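Local coordinates for F5/8 type C domain protein (PDB 4ZRX) that is a putative alpha-L-fucosidase that probably releases alpha-linked L-fucose from glycans by hydrolysis and also carries an F5/8 type C domain, at residues S290-W295 against G303-L308. Sequence-based numbering, arbitrary orientation.
Sequences SIRPGW and GKVKSL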
ATOM      1  N   SER A 290      -3.594  -2.966  -2.944  1.00 13.40           N
ATOM      2  CA  SER A 290      -4.638  -2.747  -3.932  1.00 13.46           C
ATOM      3  C   SER A 290      -5.460  -1.487  -3.693  1.00 14.21           C
ATOM      4  O   SER A 290      -5.616  -1.034  -2.578  1.00 14.71           O
ATOM      5  CB  SER A 290      -5.554  -3.989  -3.973  1.00 13.59           C
ATOM      6  OG  SER A 290      -6.555  -3.887  -4.972  1.00 14.18           O
ATOM      7  N   ILE A 291      -5.911  -0.891  -4.768  1.00 13.92           N
ATOM      8  CA  ILE A 291      -6.888   0.224  -4.710  1.00 14.78           C
ATOM      9  C   ILE A 291      -8.237  -0.167  -4.151  1.00 16.00           C
ATOM     10  O   ILE A 291      -9.033   0.730  -3.738  1.00 16.19           O
ATOM     11  CB  ILE A 291      -7.006   0.952  -6.060  1.00 15.90           C
ATOM     12  CG1 ILE A 291      -7.361   2.412  -5.824  1.00 17.20           C
ATOM     13  CG2 ILE A 291      -7.981   0.216  -6.994  1.00 16.07           C
ATOM     14  CD1 ILE A 291      -7.429   3.263  -7.141  1.00 18.42           C
ATOM     15  N   ARG A 292      -8.505  -1.473  -4.145  1.00 15.67           N
ATOM     16  CA  ARG A 292      -9.748  -2.049  -3.627  1.00 16.82           C
ATOM     17  C   ARG A 292      -9.414  -3.010  -2.506  1.00 17.26           C
ATOM     18  O   ARG A 292      -8.244  -3.315  -2.288  1.00 16.77           O
ATOM     19  CB  ARG A 292     -10.467  -2.814  -4.748  1.00 16.73           C
ATOM     20  CG  ARG A 292     -11.115  -1.911  -5.802  1.00 17.98           C
ATOM     21  CD  ARG A 292     -11.103  -2.466  -7.216  1.00 18.48           C
ATOM     22  NE  ARG A 292     -11.994  -1.665  -8.045  1.00 19.68           N
ATOM     23  CZ  ARG A 292     -13.304  -1.872  -8.184  1.00 20.55           C
ATOM     24  NH1 ARG A 292     -13.929  -2.939  -7.686  1.00 20.48           N
ATOM     25  NH2 ARG A 292     -13.982  -1.027  -8.930  1.00 21.27           N
ATOM     26  N   PRO A 293     -10.417  -3.562  -1.824  1.00 17.84           N
ATOM     27  CA  PRO A 293     -10.066  -4.536  -0.767  1.00 19.00           C
ATOM     28  C   PRO A 293      -9.385  -5.803  -1.318  1.00 18.57           C
ATOM     29  O   PRO A 293      -8.414  -6.273  -0.727  1.00 19.65           O
ATOM     30  CB  PRO A 293     -11.414  -4.869  -0.148  1.00 19.14           C
ATOM     31  CG  PRO A 293     -12.185  -3.633  -0.310  1.00 20.01           C
ATOM     32  CD  PRO A 293     -11.810  -3.110  -1.681  1.00 19.08           C
ATOM     33  N   GLY A 294      -9.881  -6.317  -2.437  1.00 17.86           N
ATOM     34  CA  GLY A 294      -9.303  -7.470  -3.097  1.00 17.27           C
ATOM     35  C   GLY A 294      -8.329  -7.042  -4.226  1.00 16.30           C
ATOM     36  O   GLY A 294      -8.291  -5.885  -4.610  1.00 16.96           O
ATOM     37  N   TRP A 295      -7.507  -7.974  -4.671  1.00 16.20           N
ATOM     38  CA  TRP A 295      -6.628  -7.785  -5.800  1.00 15.14           C
ATOM     39  C   TRP A 295      -7.328  -7.880  -7.120  1.00 15.54           C
ATOM     40  O   TRP A 295      -6.994  -7.158  -8.066  1.00 14.97           O
ATOM     41  CB  TRP A 295      -5.453  -8.783  -5.734  1.00 15.03           C
ATOM     42  CG  TRP A 295      -4.593  -8.644  -4.503  1.00 15.71           C
ATOM     43  CD1 TRP A 295      -4.621  -9.427  -3.381  1.00 16.12           C
ATOM     44  CD2 TRP A 295      -3.574  -7.683  -4.314  1.00 15.19           C
ATOM     45  NE1 TRP A 295      -3.677  -8.979  -2.475  1.00 17.05           N
ATOM     46  CE2 TRP A 295      -3.030  -7.894  -3.030  1.00 16.14           C
ATOM     47  CE3 TRP A 295      -3.046  -6.690  -5.109  1.00 14.95           C
ATOM     48  CZ2 TRP A 295      -1.943  -7.130  -2.545  1.00 16.29           C
ATOM     49  CZ3 TRP A 295      -2.033  -5.903  -4.617  1.00 15.68           C
ATOM     50  CH2 TRP A 295      -1.464  -6.144  -3.352  1.00 15.66           C
ATOM     51  N   GLY A 303     -17.913   0.381  -4.735  1.00 25.87           N
ATOM     52  CA  GLY A 303     -18.097   1.444  -3.739  1.00 26.37           C
ATOM     53  C   GLY A 303     -17.067   1.406  -2.631  1.00 25.47           C
ATOM     54  O   GLY A 303     -17.190   2.111  -1.647  1.00 25.77           O
ATOM     55  N   LYS A 304     -16.005   0.604  -2.791  1.00 24.03           N
ATOM     56  CA  LYS A 304     -15.001   0.434  -1.761  1.00 23.05           C
ATOM     57  C   LYS A 304     -13.600   0.732  -2.282  1.00 21.56           C
ATOM     58  O   LYS A 304     -12.604   0.283  -1.709  1.00 21.42           O
ATOM     59  CB  LYS A 304     -15.058  -0.972  -1.198  1.00 24.94           C
ATOM     60  CG  LYS A 304     -16.424  -1.273  -0.614  1.00 28.49           C
ATOM     61  CD  LYS A 304     -16.478  -2.650  -0.062  1.00 31.75           C
ATOM     62  CE  LYS A 304     -17.913  -2.921   0.453  1.00 37.01           C
ATOM     63  NZ  LYS A 304     -17.747  -3.844   1.585  1.00 41.07           N
ATOM     64  N   VAL A 305     -13.522   1.491  -3.363  1.00 21.07           N
ATOM     65  CA  VAL A 305     -12.237   1.994  -3.830  1.00 19.38           C
ATOM     66  C   VAL A 305     -11.692   2.891  -2.707  1.00 19.48           C
ATOM     67  O   VAL A 305     -12.402   3.724  -2.110  1.00 19.24           O
ATOM     68  CB  VAL A 305     -12.401   2.751  -5.131  1.00 20.26           C
ATOM     69  CG1 VAL A 305     -11.145   3.462  -5.528  1.00 21.18           C
ATOM     70  CG2 VAL A 305     -12.908   1.864  -6.238  1.00 20.79           C
ATOM     71  N   LYS A 306     -10.419   2.745  -2.401  1.00 17.39           N
ATOM     72  CA  LYS A 306      -9.816   3.458  -1.278  1.00 17.20           C
ATOM     73  C   LYS A 306      -9.915   4.952  -1.470  1.00 17.93           C
ATOM     74  O   LYS A 306      -9.841   5.485  -2.619  1.00 17.16           O
ATOM     75  CB  LYS A 306      -8.353   3.013  -1.124  1.00 16.91           C
ATOM     76  CG  LYS A 306      -8.195   1.655  -0.503  1.00 17.19           C
ATOM     77  CD  LYS A 306      -6.719   1.331  -0.433  1.00 17.20           C
ATOM     78  CE  LYS A 306      -6.425   0.097   0.351  1.00 17.95           C
ATOM     79  NZ  LYS A 306      -7.042  -1.109  -0.203  1.00 18.15           N
ATOM     80  N   SER A 307     -10.110   5.668  -0.364  1.00 18.25           N
ATOM     81  CA  SER A 307     -10.312   7.113  -0.417  1.00 18.81           C
ATOM     82  C   SER A 307      -9.072   7.844  -0.841  1.00 18.97           C
ATOM     83  O   SER A 307      -7.956   7.300  -0.720  1.00 17.47           O
ATOM     84  CB  SER A 307     -10.681   7.661   0.961  1.00 19.51           C
ATOM     85  OG  SER A 307      -9.635   7.574   1.881  1.00 19.09           O
ATOM     86  N   LEU A 308      -9.247   9.078  -1.296  1.00 19.07           N
ATOM     87  CA  LEU A 308      -8.070   9.895  -1.620  1.00 19.54           C
ATOM     88  C   LEU A 308      -7.141  10.063  -0.452  1.00 19.17           C
ATOM     89  O   LEU A 308      -5.900   9.968  -0.628  1.00 17.70           O
ATOM     90  CB  LEU A 308      -8.468  11.249  -2.163  1.00 19.77           C
ATOM     91  CG  LEU A 308      -7.363  12.224  -2.521  1.00 20.66           C
ATOM     92  CD1 LEU A 308      -6.431  11.633  -3.556  1.00 20.49           C
ATOM     93  CD2 LEU A 308      -7.972  13.516  -3.015  1.00 22.56           C
TER
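Lys306 reaches across to the backbone of Ser290, Ile291 and Arg292. Its N-H gives a nearly straight hydrogen bond to Ile291 O (2.8 Å, 167° at the hydrogen). Its side chain then passes over the same carbonyl. CB and CG both lie 3.5 Å from Ile291 O. CD moves on to Ser290 O, and CE comes closer to that oxygen, at 3.2 Å. The chain is extended as far as CE and bends at the last torsion (chi4 61°), which turns NZ in toward the backbone. There NZ donates to Ser290 O at 2.8 Å, tilted 32° from the carbonyl plane. Arg292 O lies 3.3 Å from NZ. Outside the two segments, Leu311 and Ile314 of helix 308-316 touch the lysine side chain. An alanine here would probably leave Ser290 O without its ammonium donor and open a gap beside Leu311 and Ile314.

The residues before the lysine add packing contacts. Ile291 CG1 meets Val305 CG1 at 3.9 Å, and Asp341 of helix 339-356 touches both side chains. Val305 CG2 packs obliquely against the Arg292 guanidinium, whose NH2 forms salt bridges with Asp341 and Asp302. Pro293 CD lies 3.5 Å from Lys304 O, and its ring crosses the Lys304 side chain at about a right angle.

Ser290 OG accepts from Arg292 N, forming an ST turn, and donates to Gly294 O. These bonds probably help to fix the turn that carries Ser290 O. Together the two segments close a loop between strand 279-290 and helix 308-316, a beta-alpha connection in the TIM-barrel domain of an alpha-L-fucosidase.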